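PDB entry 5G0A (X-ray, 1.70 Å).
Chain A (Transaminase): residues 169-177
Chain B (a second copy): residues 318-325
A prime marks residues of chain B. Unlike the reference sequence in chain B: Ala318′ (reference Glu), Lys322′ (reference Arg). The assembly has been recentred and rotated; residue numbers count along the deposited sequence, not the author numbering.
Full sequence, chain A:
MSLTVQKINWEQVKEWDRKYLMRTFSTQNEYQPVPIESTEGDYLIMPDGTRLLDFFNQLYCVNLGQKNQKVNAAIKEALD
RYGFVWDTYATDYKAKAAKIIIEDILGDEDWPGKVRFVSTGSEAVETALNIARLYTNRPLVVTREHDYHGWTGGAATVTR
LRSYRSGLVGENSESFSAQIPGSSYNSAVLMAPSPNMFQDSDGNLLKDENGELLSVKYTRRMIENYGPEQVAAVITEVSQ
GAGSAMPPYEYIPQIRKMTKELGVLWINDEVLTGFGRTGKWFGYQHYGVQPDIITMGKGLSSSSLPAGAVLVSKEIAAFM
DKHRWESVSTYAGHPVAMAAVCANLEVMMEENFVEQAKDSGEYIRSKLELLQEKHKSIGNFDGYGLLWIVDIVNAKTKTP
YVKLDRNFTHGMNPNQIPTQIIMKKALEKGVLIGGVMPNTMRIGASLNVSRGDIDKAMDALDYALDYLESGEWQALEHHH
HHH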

# COMPACT_ATOMS: atom_id res chain seq x y z
N VAL A 169 -17.17 -16.14 -4.50
CA VAL A 169 -18.50 -15.94 -3.93
C VAL A 169 -19.16 -17.32 -3.77
O VAL A 169 -18.65 -18.32 -4.27
CB VAL A 169 -19.38 -14.95 -4.75
CG1 VAL A 169 -18.76 -13.55 -4.71
CG2 VAL A 169 -19.56 -15.44 -6.20
N GLY A 170 -20.28 -17.36 -3.05
CA GLY A 170 -20.95 -18.65 -2.81
C GLY A 170 -21.91 -19.11 -3.88
O GLY A 170 -22.24 -18.38 -4.86
N GLU A 171 -22.37 -20.35 -3.71
CA GLU A 171 -23.35 -20.95 -4.59
C GLU A 171 -24.75 -20.60 -4.09
O GLU A 171 -25.25 -21.22 -3.14
CB GLU A 171 -23.18 -22.50 -4.66
CG GLU A 171 -24.09 -23.13 -5.73
CD GLU A 171 -23.97 -24.64 -5.90
OE1 GLU A 171 -22.86 -25.19 -5.83
OE2 GLU A 171 -25.02 -25.28 -6.16
N ASN A 172 -25.37 -19.61 -4.73
CA ASN A 172 -26.74 -19.15 -4.41
C ASN A 172 -26.86 -18.71 -2.96
O ASN A 172 -27.86 -18.97 -2.29
CB ASN A 172 -27.78 -20.22 -4.77
CG ASN A 172 -27.63 -20.71 -6.19
OD1 ASN A 172 -27.34 -19.93 -7.10
ND2 ASN A 172 -27.82 -22.01 -6.39
N SER A 173 -25.82 -18.04 -2.48
CA SER A 173 -25.76 -17.60 -1.10
C SER A 173 -24.78 -16.46 -0.88
O SER A 173 -23.97 -16.12 -1.76
CB SER A 173 -25.34 -18.77 -0.21
OG SER A 173 -25.02 -18.30 1.08
N GLU A 174 -24.85 -15.90 0.34
CA GLU A 174 -23.98 -14.83 0.81
C GLU A 174 -23.17 -15.32 2.02
O GLU A 174 -22.43 -14.54 2.63
CB GLU A 174 -24.81 -13.60 1.20
CG GLU A 174 -25.76 -13.09 0.12
CD GLU A 174 -25.03 -12.41 -1.03
OE1 GLU A 174 -24.26 -11.46 -0.77
OE2 GLU A 174 -25.23 -12.82 -2.19
N SER A 175 -23.31 -16.61 2.33
CA SER A 175 -22.65 -17.24 3.49
C SER A 175 -21.13 -17.40 3.33
O SER A 175 -20.41 -17.52 4.32
CB SER A 175 -23.27 -18.60 3.78
OG SER A 175 -22.42 -19.36 4.62
N PHE A 176 -20.67 -17.44 2.08
CA PHE A 176 -19.25 -17.38 1.81
C PHE A 176 -18.93 -16.36 0.74
O PHE A 176 -19.50 -16.37 -0.36
CB PHE A 176 -18.67 -18.74 1.40
CG PHE A 176 -17.17 -18.72 1.25
CD1 PHE A 176 -16.57 -18.12 0.13
CD2 PHE A 176 -16.35 -19.29 2.22
CE1 PHE A 176 -15.19 -18.10 -0.01
CE2 PHE A 176 -14.96 -19.28 2.07
CZ PHE A 176 -14.38 -18.68 0.96
N SER A 177 -17.99 -15.49 1.06
CA SER A 177 -17.51 -14.49 0.14
C SER A 177 -16.08 -14.12 0.53
O SER A 177 -15.76 -14.03 1.72
CB SER A 177 -18.43 -13.28 0.22
OG SER A 177 -17.86 -12.18 -0.42
N ALA B 318 -9.72 -28.64 -4.67
CA ALA B 318 -10.97 -29.01 -3.99
C ALA B 318 -11.60 -27.78 -3.31
O ALA B 318 -12.81 -27.62 -3.33
CB ALA B 318 -10.70 -30.12 -2.97
N PHE B 319 -10.76 -26.90 -2.78
CA PHE B 319 -11.21 -25.67 -2.16
C PHE B 319 -11.81 -24.74 -3.21
O PHE B 319 -12.95 -24.28 -3.08
CB PHE B 319 -10.05 -24.97 -1.44
CG PHE B 319 -10.37 -23.56 -1.02
CD1 PHE B 319 -11.05 -23.30 0.17
CD2 PHE B 319 -9.97 -22.48 -1.82
CE1 PHE B 319 -11.32 -21.99 0.56
CE2 PHE B 319 -10.25 -21.17 -1.43
CZ PHE B 319 -10.92 -20.92 -0.24
N MET B 320 -11.05 -24.49 -4.28
CA MET B 320 -11.55 -23.60 -5.35
C MET B 320 -12.87 -24.10 -5.94
O MET B 320 -13.79 -23.32 -6.20
CB MET B 320 -10.49 -23.40 -6.44
CG MET B 320 -9.24 -22.67 -5.92
SD MET B 320 -9.49 -20.94 -5.42
CE MET B 320 -9.92 -20.11 -6.96
N ASP B 321 -12.98 -25.42 -6.07
CA ASP B 321 -14.18 -26.05 -6.62
C ASP B 321 -15.46 -25.80 -5.83
O ASP B 321 -16.56 -25.94 -6.39
CB ASP B 321 -13.97 -27.57 -6.68
CG ASP B 321 -13.24 -28.03 -7.94
OD1 ASP B 321 -12.95 -27.22 -8.86
OD2 ASP B 321 -12.97 -29.24 -8.02
N LYS B 322 -15.34 -25.44 -4.55
CA LYS B 322 -16.51 -25.20 -3.70
C LYS B 322 -17.09 -23.80 -3.86
O LYS B 322 -18.12 -23.49 -3.26
CB LYS B 322 -16.17 -25.44 -2.22
CG LYS B 322 -15.95 -26.90 -1.87
CD LYS B 322 -15.39 -27.01 -0.46
CE LYS B 322 -15.05 -28.47 -0.14
NZ LYS B 322 -16.24 -29.26 0.28
N HIS B 323 -16.45 -22.95 -4.67
CA HIS B 323 -16.87 -21.56 -4.81
C HIS B 323 -17.04 -21.15 -6.26
O HIS B 323 -16.60 -21.88 -7.17
CB HIS B 323 -15.81 -20.66 -4.15
CG HIS B 323 -15.52 -21.03 -2.73
ND1 HIS B 323 -14.44 -21.80 -2.37
CD2 HIS B 323 -16.22 -20.80 -1.60
CE1 HIS B 323 -14.45 -21.99 -1.07
NE2 HIS B 323 -15.51 -21.39 -0.57
N ARG B 324 -17.70 -20.01 -6.46
CA ARG B 324 -17.79 -19.38 -7.77
C ARG B 324 -16.66 -18.36 -7.84
O ARG B 324 -16.63 -17.41 -7.06
CB ARG B 324 -19.13 -18.66 -7.95
CG ARG B 324 -20.31 -19.62 -7.99
CD ARG B 324 -21.60 -18.87 -8.14
NE ARG B 324 -22.71 -19.81 -8.33
CZ ARG B 324 -23.99 -19.54 -8.12
NH1 ARG B 324 -24.37 -18.35 -7.66
NH2 ARG B 324 -24.89 -20.48 -8.37
N TRP B 325 -15.73 -18.58 -8.76
CA TRP B 325 -14.53 -17.74 -8.86
C TRP B 325 -14.75 -16.72 -9.98
O TRP B 325 -14.92 -17.10 -11.12
CB TRP B 325 -13.32 -18.62 -9.18
CG TRP B 325 -12.01 -17.89 -9.17
CD1 TRP B 325 -11.71 -16.70 -8.53
CD2 TRP B 325 -10.78 -18.36 -9.73
NE1 TRP B 325 -10.37 -16.40 -8.69
CE2 TRP B 325 -9.78 -17.40 -9.43
CE3 TRP B 325 -10.42 -19.51 -10.47
CZ2 TRP B 325 -8.45 -17.54 -9.85
CZ3 TRP B 325 -9.09 -19.66 -10.89
CH2 TRP B 325 -8.11 -18.68 -10.56

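How do the two stretches first join? At Val169 the backbones meet as an antiparallel, hydrogen-bonded pair with Arg324′. Val169 N donates to Arg324′ O at 2.9 Å, and Arg324′ N returns the bond to Val169 O, also at 2.9 Å; both are nearly straight. The two side chains lie on the same face of the sheet, so Val169 CG2 packs 3.7 Å from Arg324′ CB. A branched, apolar valine suits this buried place, its CG2 methyl resting against the aliphatic start of the arginine.

What lets the arginine run on along chain A? After the bridge its side chain extends, with chi2 and chi3 both t, past Gly170, whose O lies 3.4 Å from Arg324′ CD. Gly170 brings only backbone to this contact. The guanidinium then lies with one face against Glu171 CA and Asn172 N, while Glu171 CG approaches Arg324′ NH2 at 3.8 Å; the glutamate's carboxylate oxygens are engaged elsewhere in the structure.

Where does the guanidinium bond to the chain A stretch? Asn172 sends its side-chain end nearer chain B, and its OD1 accepts a hydrogen bond from Arg324′ NH2 at 2.8 Å. A weak second bond reaches the same OD1 from Arg324′ NH1 at 3.4 Å. An amide oxygen answers the guanidinium without adding a charge. Arg324′ is the residue most covered by the opposing stretch, giving up 127 of the 400 Å² buried in total.

How does chain A regain contact after Ser173, Glu174 and Ser175, which do not touch the chain B stretch? Phe176 points toward it and lays one ring face over His323′ CD2, with Phe176 CD1 3.2 Å from His323′ CD2 and the ring planes inclined at 36°. Phe176 CZ also meets Phe319′ CZ at 4.3 Å, a looser apolar contact. The flat phenylalanine ring thus reaches both aromatic neighbours.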